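Local structure of FrnE protein (Deinococcus radiodurans, 5CNW) at residues K11-I16 against Q44-W49. The protein probably acts as a thiol-disulfide oxidoreductase of the DsbA-like branch of the thioredoxin superfamily. Numbering follows the deposited sequence.
Sequences KIRVDI and QVEVVW
I12 to I16 and V45 to W49 pair as parallel strands in register, tied by five nearly straight backbone hydrogen bonds. I12 N donates to Q44 O and V14 N to E46 O (2.7 Å), while I16 N reaches V48 O; in return E46 N and V48 N donate to I12 O and V14 O. K11 bends its chain at chi2 and chi3 over the Q44 carbonyl, bringing CD 3.4 Å from Q44 O.

R13, D15 and E46 form a salt-bridge network on the face they share with V48. With CG anti to the backbone N (chi1 179°), R13 runs extended to a guanidinium whose NE meets both carboxylate oxygens of D15 in a salt bridge of weak, bent hydrogen bonds. R13 NH1 and E46 OE2 form a long salt bridge at 3.8 Å, the guanidinium and carboxylate planes turned 76° apart. V48 CG2 lies over one guanidinium face, 3.7 Å from R13 NH2. D15 OD1 is also hydrogen-bonded to H50 NE2.

The other face is mostly apolar. V14 CG2 touches V45 CG1, and I16 CD1 rests on V47 CG1 and over the six-membered ring of W49, a CH-pi contact 4.1 Å from its centroid; I16 CG2 presses on W49 CZ3 at 3.5 Å. F32 of helix 23-38 packs against V14 and V47, and W49 NE1 is hydrogen-bonded to D126 OD2. Were W49 an alanine, I16 would probably lose its aromatic partner and D126 this N-H donor.

The segments belong to the beta-alpha-beta unit of the thioredoxin fold, whose helix 23-38 starts at the C22-C25 disulfide. Across the strands the only ionic link is the long R13-E46 pair, so backbone bonds and aliphatic packing appear to carry the pairing; the R13-D15 bridge lies within one strand and probably helps to fix the guanidinium.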
loop_
_atom_site.group_PDB
_atom_site.type_symbol
_atom_site.label_atom_id
_atom_site.label_comp_id
_atom_site.label_asym_id
_atom_site.label_seq_id
_atom_site.Cartn_x
_atom_site.Cartn_y
_atom_site.Cartn_z
ATOM N N LYS A 11 -8.263 -15.327 12.305
ATOM C CA LYS A 11 -7.941 -14.246 11.374
ATOM C C LYS A 11 -6.470 -14.224 10.980
ATOM O O LYS A 11 -5.602 -14.633 11.744
ATOM C CB LYS A 11 -8.316 -12.887 11.974
ATOM C CG LYS A 11 -9.800 -12.719 12.241
ATOM C CD LYS A 11 -10.605 -12.635 10.950
ATOM C CE LYS A 11 -10.642 -11.215 10.399
ATOM N NZ LYS A 11 -11.823 -11.006 9.509
ATOM N N ILE A 12 -6.213 -13.751 9.767
ATOM C CA ILE A 12 -4.868 -13.442 9.314
ATOM C C ILE A 12 -4.753 -11.961 9.023
ATOM O O ILE A 12 -5.472 -11.426 8.182
ATOM C CB ILE A 12 -4.482 -14.198 8.033
ATOM C CG1 ILE A 12 -4.529 -15.707 8.239
ATOM C CG2 ILE A 12 -3.082 -13.791 7.575
ATOM C CD1 ILE A 12 -4.049 -16.464 7.019
ATOM N N ARG A 13 -3.838 -11.292 9.701
ATOM C CA ARG A 13 -3.612 -9.883 9.428
ATOM C C ARG A 13 -2.504 -9.704 8.400
ATOM O O ARG A 13 -1.432 -10.301 8.505
ATOM C CB ARG A 13 -3.266 -9.145 10.718
ATOM C CG ARG A 13 -2.991 -7.671 10.544
ATOM C CD ARG A 13 -2.245 -7.167 11.756
ATOM N NE ARG A 13 -2.039 -5.728 11.707
ATOM C CZ ARG A 13 -2.946 -4.840 12.096
ATOM N NH1 ARG A 13 -4.119 -5.258 12.556
ATOM N NH2 ARG A 13 -2.684 -3.542 12.024
ATOM N N VAL A 14 -2.775 -8.889 7.392
ATOM C CA VAL A 14 -1.758 -8.513 6.423
ATOM C C VAL A 14 -1.543 -7.019 6.491
ATOM O O VAL A 14 -2.420 -6.243 6.120
ATOM C CB VAL A 14 -2.142 -8.913 4.996
ATOM C CG1 VAL A 14 -1.058 -8.464 4.015
ATOM C CG2 VAL A 14 -2.360 -10.423 4.918
ATOM N N ASP A 15 -0.374 -6.631 6.987
ATOM C CA ASP A 15 0.052 -5.238 7.009
ATOM C C ASP A 15 0.883 -4.922 5.785
ATOM O O ASP A 15 1.902 -5.578 5.538
ATOM C CB ASP A 15 0.858 -4.959 8.274
ATOM C CG ASP A 15 0.038 -5.131 9.520
ATOM O OD1 ASP A 15 -0.840 -4.275 9.764
ATOM O OD2 ASP A 15 0.260 -6.123 10.251
ATOM N N ILE A 16 0.455 -3.935 5.002
ATOM C CA ILE A 16 1.173 -3.597 3.788
ATOM C C ILE A 16 1.677 -2.161 3.866
ATOM O O ILE A 16 0.885 -1.227 4.023
ATOM C CB ILE A 16 0.295 -3.759 2.535
ATOM C CG1 ILE A 16 -0.374 -5.141 2.520
ATOM C CG2 ILE A 16 1.121 -3.562 1.268
ATOM C CD1 ILE A 16 -1.404 -5.262 1.404
ATOM N N GLN A 44 -11.248 -14.380 5.978
ATOM C CA GLN A 44 -10.603 -14.346 7.289
ATOM C C GLN A 44 -9.369 -13.452 7.285
ATOM O O GLN A 44 -8.644 -13.379 8.279
ATOM C CB GLN A 44 -10.211 -15.756 7.733
ATOM C CG GLN A 44 -11.360 -16.749 7.738
ATOM C CD GLN A 44 -12.536 -16.244 8.533
ATOM O OE1 GLN A 44 -13.666 -16.230 8.049
ATOM N NE2 GLN A 44 -12.279 -15.818 9.767
ATOM N N VAL A 45 -9.129 -12.777 6.167
ATOM C CA VAL A 45 -7.950 -11.934 6.044
ATOM C C VAL A 45 -8.301 -10.481 6.293
ATOM O O VAL A 45 -9.259 -9.962 5.731
ATOM C CB VAL A 45 -7.285 -12.068 4.655
ATOM C CG1 VAL A 45 -6.095 -11.126 4.544
ATOM C CG2 VAL A 45 -6.846 -13.513 4.403
ATOM N N GLU A 46 -7.521 -9.845 7.159
ATOM C CA GLU A 46 -7.650 -8.424 7.449
ATOM C C GLU A 46 -6.465 -7.661 6.859
ATOM O O GLU A 46 -5.322 -7.878 7.258
ATOM C CB GLU A 46 -7.736 -8.213 8.966
ATOM C CG GLU A 46 -7.711 -6.764 9.421
ATOM C CD GLU A 46 -7.548 -6.635 10.927
ATOM O OE1 GLU A 46 -7.232 -7.650 11.586
ATOM O OE2 GLU A 46 -7.734 -5.517 11.450
ATOM N N VAL A 47 -6.742 -6.770 5.911
ATOM C CA VAL A 47 -5.703 -5.993 5.249
ATOM C C VAL A 47 -5.649 -4.592 5.832
ATOM O O VAL A 47 -6.668 -3.901 5.899
ATOM C CB VAL A 47 -5.944 -5.914 3.726
ATOM C CG1 VAL A 47 -4.852 -5.105 3.046
ATOM C CG2 VAL A 47 -6.030 -7.331 3.130
ATOM N N VAL A 48 -4.461 -4.180 6.267
ATOM C CA VAL A 48 -4.257 -2.848 6.824
ATOM C C VAL A 48 -3.139 -2.150 6.069
ATOM O O VAL A 48 -2.010 -2.642 6.033
ATOM C CB VAL A 48 -3.910 -2.897 8.322
ATOM C CG1 VAL A 48 -3.646 -1.488 8.857
ATOM C CG2 VAL A 48 -5.031 -3.554 9.109
ATOM N N TRP A 49 -3.456 -1.015 5.449
ATOM C CA TRP A 49 -2.450 -0.238 4.740
ATOM C C TRP A 49 -1.652 0.649 5.708
ATOM O O TRP A 49 -2.197 1.202 6.665
ATOM C CB TRP A 49 -3.111 0.605 3.627
ATOM C CG TRP A 49 -3.632 -0.273 2.535
ATOM C CD1 TRP A 49 -4.895 -0.779 2.420
ATOM C CD2 TRP A 49 -2.877 -0.811 1.437
ATOM N NE1 TRP A 49 -4.977 -1.581 1.296
ATOM C CE2 TRP A 49 -3.752 -1.616 0.682
ATOM C CE3 TRP A 49 -1.551 -0.663 1.010
ATOM C CZ2 TRP A 49 -3.338 -2.293 -0.475
ATOM C CZ3 TRP A 49 -1.143 -1.322 -0.134
ATOM C CH2 TRP A 49 -2.032 -2.132 -0.864
#